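Heme oxygenase 1 (Synechocystis sp., PDB 1WE1) catalyses the oxygen-dependent opening of heme to biliverdin IXalpha, releasing carbon monoxide and iron, and probably supplies precursor for the chromophores of the photosynthetic antennae. Local coordinates at residues 51-54 / 55-59; 169-172 / 173-177; 178-181 / 182-186. All coordinates share one frame; numbering follows the deposited sequence.

Contact 1: 51-54 / 55-59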
loop_
_atom_site.group_PDB
_atom_site.type_symbol
_atom_site.label_atom_id
_atom_site.label_comp_id
_atom_site.label_asym_id
_atom_site.label_seq_id
_atom_site.Cartn_x
_atom_site.Cartn_y
_atom_site.Cartn_z
ATOM N N SER A 51 -0.870 0.668 9.958
ATOM C CA SER A 51 -1.137 0.560 11.386
ATOM C C SER A 51 -2.606 0.870 11.619
ATOM O O SER A 51 -3.318 0.079 12.238
ATOM C CB SER A 51 -0.271 1.531 12.190
ATOM O OG SER A 51 1.088 1.138 12.153
ATOM N N ALA A 52 -3.048 2.019 11.105
ATOM C CA ALA A 52 -4.437 2.470 11.237
ATOM C C ALA A 52 -5.424 1.412 10.747
ATOM O O ALA A 52 -6.334 1.010 11.464
ATOM C CB ALA A 52 -4.642 3.758 10.452
ATOM N N MET A 53 -5.215 0.966 9.516
ATOM C CA MET A 53 -6.058 -0.032 8.880
ATOM C C MET A 53 -6.097 -1.367 9.624
ATOM O O MET A 53 -7.162 -1.922 9.841
ATOM C CB MET A 53 -5.569 -0.219 7.448
ATOM C CG MET A 53 -6.297 -1.222 6.605
ATOM S SD MET A 53 -5.850 -0.917 4.877
ATOM C CE MET A 53 -4.029 -0.877 4.960
ATOM N N GLU A 54 -4.941 -1.878 10.027
ATOM C CA GLU A 54 -4.895 -3.159 10.731
ATOM C C GLU A 54 -5.489 -3.121 12.139
ATOM O O GLU A 54 -6.010 -4.126 12.630
ATOM C CB GLU A 54 -3.458 -3.680 10.757
ATOM C CG GLU A 54 -3.140 -4.525 9.535
ATOM C CD GLU A 54 -1.748 -4.304 8.987
ATOM O OE1 GLU A 54 -0.770 -4.402 9.760
ATOM O OE2 GLU A 54 -1.638 -4.039 7.772
ATOM N N GLU A 55 -5.417 -1.965 12.785
ATOM C CA GLU A 55 -5.988 -1.816 14.116
ATOM C C GLU A 55 -7.530 -1.825 14.005
ATOM O O GLU A 55 -8.209 -2.577 14.705
ATOM C CB GLU A 55 -5.517 -0.502 14.735
ATOM C CG GLU A 55 -5.967 -0.256 16.157
ATOM C CD GLU A 55 -5.354 1.014 16.733
ATOM O OE1 GLU A 55 -6.078 2.027 16.886
ATOM O OE2 GLU A 55 -4.134 0.999 17.024
ATOM N N GLU A 56 -8.066 -0.988 13.116
ATOM C CA GLU A 56 -9.510 -0.889 12.907
ATOM C C GLU A 56 -10.085 -2.209 12.392
ATOM O O GLU A 56 -11.153 -2.639 12.815
ATOM C CB GLU A 56 -9.838 0.237 11.916
ATOM C CG GLU A 56 -9.447 1.652 12.366
ATOM C CD GLU A 56 -10.275 2.169 13.534
ATOM O OE1 GLU A 56 -11.187 1.445 13.985
ATOM O OE2 GLU A 56 -10.019 3.301 14.004
ATOM N N MET A 57 -9.374 -2.853 11.479
ATOM C CA MET A 57 -9.849 -4.110 10.931
ATOM C C MET A 57 -9.991 -5.186 12.020
ATOM O O MET A 57 -10.880 -6.036 11.948
ATOM C CB MET A 57 -8.896 -4.594 9.845
ATOM C CG MET A 57 -9.530 -5.551 8.858
ATOM S SD MET A 57 -10.753 -4.699 7.853
ATOM C CE MET A 57 -9.663 -3.728 6.824
ATOM N N ALA A 58 -9.119 -5.141 13.025
ATOM C CA ALA A 58 -9.155 -6.113 14.115
ATOM C C ALA A 58 -10.381 -5.906 14.994
ATOM O O ALA A 58 -10.879 -6.859 15.599
ATOM C CB ALA A 58 -7.883 -6.026 14.950
ATOM N N LYS A 59 -10.863 -4.668 15.075
ATOM C CA LYS A 59 -12.062 -4.381 15.863
ATOM C C LYS A 59 -13.267 -5.021 15.184
ATOM O O LYS A 59 -14.240 -5.384 15.838
ATOM C CB LYS A 59 -12.339 -2.881 15.957
ATOM C CG LYS A 59 -11.389 -2.090 16.815
ATOM C CD LYS A 59 -12.068 -0.802 17.282
ATOM C CE LYS A 59 -12.715 -0.037 16.123
ATOM N NZ LYS A 59 -13.419 1.197 16.577
#
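Met-57 folds its methyl end back along the helix toward Met-53, bringing CE within 4.2 Å of Met-53 CG. With CG anti to the backbone N (chi1 -157°) and two further bends along the chain, the thioether turns back toward the preceding turn; an unbranched, flexible methionine suits such a fold. Beneath the side chains runs the regular helical pattern, in which Glu-56 N donates to Ala-52 O at 3.1 Å and Met-57 N to Met-53 O at 2.9 Å. The bond from Ala-58 N to Glu-54 O is longer, 3.3 Å. Glu-56 passes its CG 3.3 Å from Ala-52 O, then bends at chi2 (-69°). Its carboxylate is held by two cations: OE1 forms a salt bridge with Lys-59 NZ at 3.4 Å, while OE2 pairs with Arg-110 of helix 100-115. The Glu-54 carboxylate has other partners: it is hydrogen-bonded to Tyr-128 OH and the backbone N of Arg-76 and Lys-77. Both methionines press on helix 120-146, Met-53 on His-123 and Met-57 on Ser-124, an instance of the helix-on-helix packing of the all-helical heme oxygenase fold.

Contact 2: 169-172 / 173-177. With HEM (protoporphyrin IX containing Fe), chain H.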
loop_
_atom_site.group_PDB
_atom_site.type_symbol
_atom_site.label_atom_id
_atom_site.label_comp_id
_atom_site.label_asym_id
_atom_site.label_seq_id
_atom_site.Cartn_x
_atom_site.Cartn_y
_atom_site.Cartn_z
ATOM N N ASN A 169 -7.009 -16.028 -4.554
ATOM C CA ASN A 169 -8.336 -16.491 -4.960
ATOM C C ASN A 169 -9.281 -16.494 -3.768
ATOM O O ASN A 169 -10.391 -15.969 -3.846
ATOM C CB ASN A 169 -8.268 -17.890 -5.569
ATOM C CG ASN A 169 -7.708 -17.881 -6.979
ATOM O OD1 ASN A 169 -8.105 -17.056 -7.811
ATOM N ND2 ASN A 169 -6.791 -18.804 -7.263
ATOM N N THR A 170 -8.842 -17.089 -2.667
ATOM C CA THR A 170 -9.659 -17.110 -1.470
ATOM C C THR A 170 -10.113 -15.674 -1.206
ATOM O O THR A 170 -11.279 -15.429 -0.877
ATOM C CB THR A 170 -8.856 -17.604 -0.250
ATOM O OG1 THR A 170 -8.427 -18.955 -0.471
ATOM C CG2 THR A 170 -9.707 -17.526 1.022
ATOM N N TYR A 171 -9.189 -14.727 -1.376
ATOM C CA TYR A 171 -9.483 -13.321 -1.138
ATOM C C TYR A 171 -10.509 -12.724 -2.116
ATOM O O TYR A 171 -11.449 -12.056 -1.684
ATOM C CB TYR A 171 -8.180 -12.502 -1.141
ATOM C CG TYR A 171 -8.373 -11.067 -0.691
ATOM C CD1 TYR A 171 -8.860 -10.099 -1.574
ATOM C CD2 TYR A 171 -8.137 -10.691 0.635
ATOM C CE1 TYR A 171 -9.110 -8.797 -1.152
ATOM C CE2 TYR A 171 -8.385 -9.394 1.070
ATOM C CZ TYR A 171 -8.872 -8.447 0.169
ATOM O OH TYR A 171 -9.102 -7.145 0.571
ATOM N N ARG A 172 -10.337 -12.947 -3.420
ATOM C CA ARG A 172 -11.291 -12.431 -4.408
ATOM C C ARG A 172 -12.641 -13.079 -4.121
ATOM O O ARG A 172 -13.688 -12.431 -4.146
ATOM C CB ARG A 172 -10.873 -12.813 -5.824
ATOM C CG ARG A 172 -9.619 -12.158 -6.345
ATOM C CD ARG A 172 -9.151 -12.922 -7.566
ATOM N NE ARG A 172 -8.045 -12.284 -8.268
ATOM C CZ ARG A 172 -8.109 -11.079 -8.828
ATOM N NH1 ARG A 172 -7.041 -10.591 -9.452
ATOM N NH2 ARG A 172 -9.229 -10.359 -8.755
ATOM N N GLN A 173 -12.591 -14.382 -3.861
ATOM C CA GLN A 173 -13.770 -15.173 -3.542
ATOM C C GLN A 173 -14.456 -14.530 -2.344
ATOM O O GLN A 173 -15.653 -14.232 -2.384
ATOM C CB GLN A 173 -13.349 -16.612 -3.198
ATOM C CG GLN A 173 -14.487 -17.548 -2.786
ATOM C CD GLN A 173 -15.524 -17.724 -3.882
ATOM O OE1 GLN A 173 -15.192 -18.078 -5.017
ATOM N NE2 GLN A 173 -16.788 -17.480 -3.548
ATOM N N ALA A 174 -13.681 -14.313 -1.285
ATOM C CA ALA A 174 -14.196 -13.702 -0.069
ATOM C C ALA A 174 -15.024 -12.467 -0.405
ATOM O O ALA A 174 -16.123 -12.289 0.114
ATOM C CB ALA A 174 -13.049 -13.328 0.850
ATOM N N MET A 175 -14.498 -11.623 -1.285
ATOM C CA MET A 175 -15.204 -10.416 -1.691
ATOM C C MET A 175 -16.509 -10.729 -2.422
ATOM O O MET A 175 -17.521 -10.061 -2.207
ATOM C CB MET A 175 -14.315 -9.558 -2.595
ATOM C CG MET A 175 -13.135 -8.904 -1.898
ATOM S SD MET A 175 -12.434 -7.548 -2.877
ATOM C CE MET A 175 -11.579 -8.453 -4.181
ATOM N N ASN A 176 -16.474 -11.744 -3.286
ATOM C CA ASN A 176 -17.639 -12.151 -4.065
ATOM C C ASN A 176 -18.753 -12.805 -3.249
ATOM O O ASN A 176 -19.841 -13.059 -3.769
ATOM C CB ASN A 176 -17.210 -13.094 -5.189
ATOM C CG ASN A 176 -16.337 -12.405 -6.217
ATOM O OD1 ASN A 176 -16.735 -11.407 -6.822
ATOM N ND2 ASN A 176 -15.135 -12.933 -6.418
ATOM N N ASP A 177 -18.478 -13.083 -1.977
ATOM C CA ASP A 177 -19.475 -13.687 -1.102
ATOM C C ASP A 177 -19.861 -12.703 -0.005
ATOM O O ASP A 177 -20.314 -13.102 1.068
ATOM C CB ASP A 177 -18.947 -14.978 -0.459
ATOM C CG ASP A 177 -18.505 -16.014 -1.484
ATOM O OD1 ASP A 177 -19.147 -16.113 -2.556
ATOM O OD2 ASP A 177 -17.522 -16.742 -1.210
HETATM C CHA HEM H . -2.594 -5.238 -9.537
HETATM C CHB HEM H . -2.889 -1.695 -6.257
HETATM C CHC HEM H . 0.858 0.445 -8.478
HETATM C CHD HEM H . 1.927 -3.751 -10.544
HETATM C C1A HEM H . -3.122 -4.410 -8.522
HETATM C C2A HEM H . -4.384 -4.594 -7.822
HETATM C C3A HEM H . -4.490 -3.565 -6.929
HETATM C C4A HEM H . -3.245 -2.791 -7.045
HETATM C CMA HEM H . -5.610 -3.253 -5.983
HETATM C CAA HEM H . -5.351 -5.752 -8.015
HETATM C CBA HEM H . -6.230 -5.683 -9.288
HETATM C CGA HEM H . -7.138 -6.761 -9.435
HETATM O O1A HEM H . -8.366 -6.514 -9.111
HETATM O O2A HEM H . -6.804 -7.893 -9.840
HETATM C C1B HEM H . -1.900 -0.757 -6.596
HETATM C C2B HEM H . -1.747 0.555 -5.970
HETATM C C3B HEM H . -0.657 1.135 -6.553
HETATM C C4B HEM H . -0.203 0.205 -7.585
HETATM C CMB HEM H . -2.639 1.088 -4.877
HETATM C CAB HEM H . 0.031 2.442 -6.209
HETATM C CBB HEM H . -0.840 3.704 -6.446
HETATM C C1C HEM H . 1.538 -0.524 -9.172
HETATM C C2C HEM H . 2.848 -0.370 -9.787
HETATM C C3C HEM H . 3.013 -1.469 -10.550
HETATM C C4C HEM H . 1.988 -2.414 -10.170
HETATM C CMC HEM H . 3.776 0.809 -9.567
HETATM C CAC HEM H . 4.067 -1.690 -11.638
HETATM C CBC HEM H . 5.350 -2.338 -11.046
HETATM C C1D HEM H . 0.778 -4.572 -10.444
HETATM C C2D HEM H . 0.661 -5.897 -11.049
HETATM C C3D HEM H . -0.584 -6.332 -10.730
HETATM C C4D HEM H . -1.252 -5.241 -9.977
HETATM C CMD HEM H . 1.755 -6.532 -11.847
HETATM C CAD HEM H . -1.263 -7.646 -11.037
HETATM C CBD HEM H . -2.178 -7.567 -12.340
HETATM C CGD HEM H . -3.031 -8.687 -12.484
HETATM O O1D HEM H . -3.654 -9.165 -11.463
HETATM O O2D HEM H . -3.195 -9.226 -13.616
HETATM N NA HEM H . -2.457 -3.302 -8.053
HETATM N NB HEM H . -0.949 -0.963 -7.570
HETATM N NC HEM H . 1.036 -1.820 -9.383
HETATM N ND HEM H . -0.388 -4.224 -9.766
HETATM FE FE HEM H . -0.702 -2.584 -8.707
HETATM O O HOH W 1 0.065 -3.405 -7.301
#
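Gln-173 continues the helix by giving its N-H to Asn-169 O at 2.7 Å; its CG, anti to the backbone N (chi1 178°), and a bend at chi2 bring the side-chain amide to Asp-177. Ala-174 follows with a bond from its N to Thr-170 O, also 2.7 Å. Alanine's lone methyl suits the place, where it meets Phe-71 of a nearby loop. Met-175 N reaches Tyr-171 O, and here the side chains meet too: the sulfur SD lies 5.1 Å from the centroid of the Tyr-171 ring, approaching obliquely, while Met-175 CE comes within 3.9 Å of Tyr-171 CE1. This Met-aromatic contact suits a buried place, since the soft thioether can fit both the ring and the apolar side chains of Leu-5, Leu-9 and Leu-129. The phenol is fixed at its other end by a hydrogen bond between OH and Ser-124 OG. The same turn serves the heme pocket, because Arg-172 runs extended from CG to NE toward the heme, and its NH1 donates to propionate oxygen O2A of the heme at 2.7 Å; O2A lies at the edge of the guanidinium, near its plane. Lys-168, one turn earlier, and Arg-10 also hydrogen-bond the heme, so these cations probably help to balance its propionates. Asn-176 N donates to Arg-172 O at 3.0 Å. Asp-177, beyond the helix, accepts Gln-173 NE2 on the syn side of OD2 at 2.6 Å; the bond is nearly straight (174°), and OD2 lies in the amide plane.

Contact 3: 178-181 / 182-186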
loop_
_atom_site.group_PDB
_atom_site.type_symbol
_atom_site.label_atom_id
_atom_site.label_comp_id
_atom_site.label_asym_id
_atom_site.label_seq_id
_atom_site.Cartn_x
_atom_site.Cartn_y
_atom_site.Cartn_z
ATOM N N LEU A 178 -19.682 -11.416 -0.281
ATOM C CA LEU A 178 -20.005 -10.369 0.687
ATOM C C LEU A 178 -21.482 -9.994 0.682
ATOM O O LEU A 178 -22.069 -9.746 -0.372
ATOM C CB LEU A 178 -19.162 -9.119 0.411
ATOM C CG LEU A 178 -17.960 -8.855 1.322
ATOM C CD1 LEU A 178 -17.181 -10.134 1.565
ATOM C CD2 LEU A 178 -17.080 -7.791 0.684
ATOM N N PRO A 179 -22.101 -9.951 1.874
ATOM C CA PRO A 179 -23.515 -9.606 2.057
ATOM C C PRO A 179 -23.814 -8.121 1.838
ATOM O O PRO A 179 -24.187 -7.410 2.772
ATOM C CB PRO A 179 -23.787 -10.046 3.493
ATOM C CG PRO A 179 -22.469 -9.814 4.168
ATOM C CD PRO A 179 -21.488 -10.349 3.155
ATOM N N ILE A 180 -23.657 -7.654 0.604
ATOM C CA ILE A 180 -23.911 -6.249 0.302
ATOM C C ILE A 180 -24.756 -6.074 -0.956
ATOM O O ILE A 180 -24.790 -6.957 -1.815
ATOM C CB ILE A 180 -22.585 -5.463 0.103
ATOM C CG1 ILE A 180 -21.849 -5.976 -1.141
ATOM C CG2 ILE A 180 -21.706 -5.606 1.340
ATOM C CD1 ILE A 180 -20.639 -5.158 -1.526
ATOM N N ASP A 181 -25.435 -4.931 -1.059
ATOM C CA ASP A 181 -26.261 -4.642 -2.227
ATOM C C ASP A 181 -25.483 -3.810 -3.248
ATOM O O ASP A 181 -24.705 -2.931 -2.884
ATOM C CB ASP A 181 -27.556 -3.911 -1.822
ATOM C CG ASP A 181 -27.301 -2.531 -1.222
ATOM O OD1 ASP A 181 -26.561 -1.736 -1.836
ATOM O OD2 ASP A 181 -27.859 -2.232 -0.141
ATOM N N GLN A 182 -25.696 -4.105 -4.525
ATOM C CA GLN A 182 -25.020 -3.404 -5.607
ATOM C C GLN A 182 -24.850 -1.901 -5.381
ATOM O O GLN A 182 -23.883 -1.305 -5.861
ATOM C CB GLN A 182 -25.767 -3.648 -6.917
ATOM C CG GLN A 182 -24.963 -4.435 -7.920
ATOM C CD GLN A 182 -23.800 -3.642 -8.461
ATOM O OE1 GLN A 182 -22.874 -4.204 -9.043
ATOM N NE2 GLN A 182 -23.845 -2.326 -8.286
ATOM N N ALA A 183 -25.786 -1.295 -4.653
ATOM C CA ALA A 183 -25.725 0.141 -4.375
ATOM C C ALA A 183 -24.469 0.497 -3.578
ATOM O O ALA A 183 -23.720 1.406 -3.945
ATOM C CB ALA A 183 -26.965 0.580 -3.612
ATOM N N THR A 184 -24.244 -0.224 -2.485
ATOM C CA THR A 184 -23.079 0.014 -1.650
ATOM C C THR A 184 -21.818 -0.506 -2.351
ATOM O O THR A 184 -20.759 0.122 -2.292
ATOM C CB THR A 184 -23.240 -0.667 -0.264
ATOM O OG1 THR A 184 -23.358 -2.082 -0.429
ATOM C CG2 THR A 184 -24.490 -0.144 0.447
ATOM N N ALA A 185 -21.939 -1.645 -3.025
ATOM C CA ALA A 185 -20.806 -2.223 -3.742
ATOM C C ALA A 185 -20.215 -1.168 -4.666
ATOM O O ALA A 185 -19.050 -1.247 -5.059
ATOM C CB ALA A 185 -21.253 -3.432 -4.554
ATOM N N GLU A 186 -21.022 -0.176 -5.008
ATOM C CA GLU A 186 -20.553 0.882 -5.876
ATOM C C GLU A 186 -19.892 2.001 -5.077
ATOM O O GLU A 186 -19.050 2.724 -5.602
ATOM C CB GLU A 186 -21.711 1.402 -6.735
ATOM C CG GLU A 186 -22.136 0.389 -7.808
ATOM C CD GLU A 186 -23.243 0.887 -8.734
ATOM O OE1 GLU A 186 -23.482 0.227 -9.773
ATOM O OE2 GLU A 186 -23.879 1.921 -8.431
#
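Asp-181 closes an extended approach to the helix and stands at its N-cap, its carbonyl oxygen taking the N-H of Ala-185 at 3.1 Å in a nearly straight bond. Upstream, Pro-179 forms the centre of an inverse gamma turn closed by Ile-180 N on Leu-178 O; the ring restricts phi, which suits a residue at such a tight bend. The Asp-181 side chain makes the capping bond: OD1 accepts from Thr-184 N at 2.8 Å, nearly along its own C-O bond. With CG set between the backbone N and the carbonyl carbon (chi1 64°), the short chain turns back over the first helical turn, and its negative charge probably interacts favourably with the positive end of the helix dipole. Thr-184 answers with its hydroxyl, OG1 donating to a lone pair of Asp-181 O at 2.9 Å, so this oxygen accepts from Thr-184 OG1 as well as Ala-185 N. The two side chains cross at about a right angle, Thr-184 CG2 resting 3.5 Å from Asp-181 OD1. Were Thr-184 an alanine, Asp-181 O would probably lose its hydroxyl donor and the carboxylate its methyl neighbour, though the capping bond from the backbone N could remain. On the inner side Ile-180 CD1 packs on Ala-185 CB at 3.5 Å, a small partner that admits the longer branch. Ile-180 also touches Leu-5 of helix 5-12 and Ile-65 of a loop, so the connection between helices 164-176 and 182-205 lies against the N-terminal helix.

Overall arrangement
Following the chain from the N terminus, contact 1 comes first, near the C-terminal end of helix 36-59. Contact 2 follows much later, on the last turns of helix 164-176, and contact 3 begins directly after it, where a short loop leads into helix 182-205. All three are local and in series, so none nests in or crosses another, and none closes a long loop. Contacts 1 and 2 do not touch, their centres lying about 20 Å apart, yet both lean on helix 120-146, which bears heme-binding Tyr-125. Contacts 2 and 3, with centres about 14 Å apart, both meet helix 5-12, placing the exit from one helix and the start of the next against the same N-terminal element.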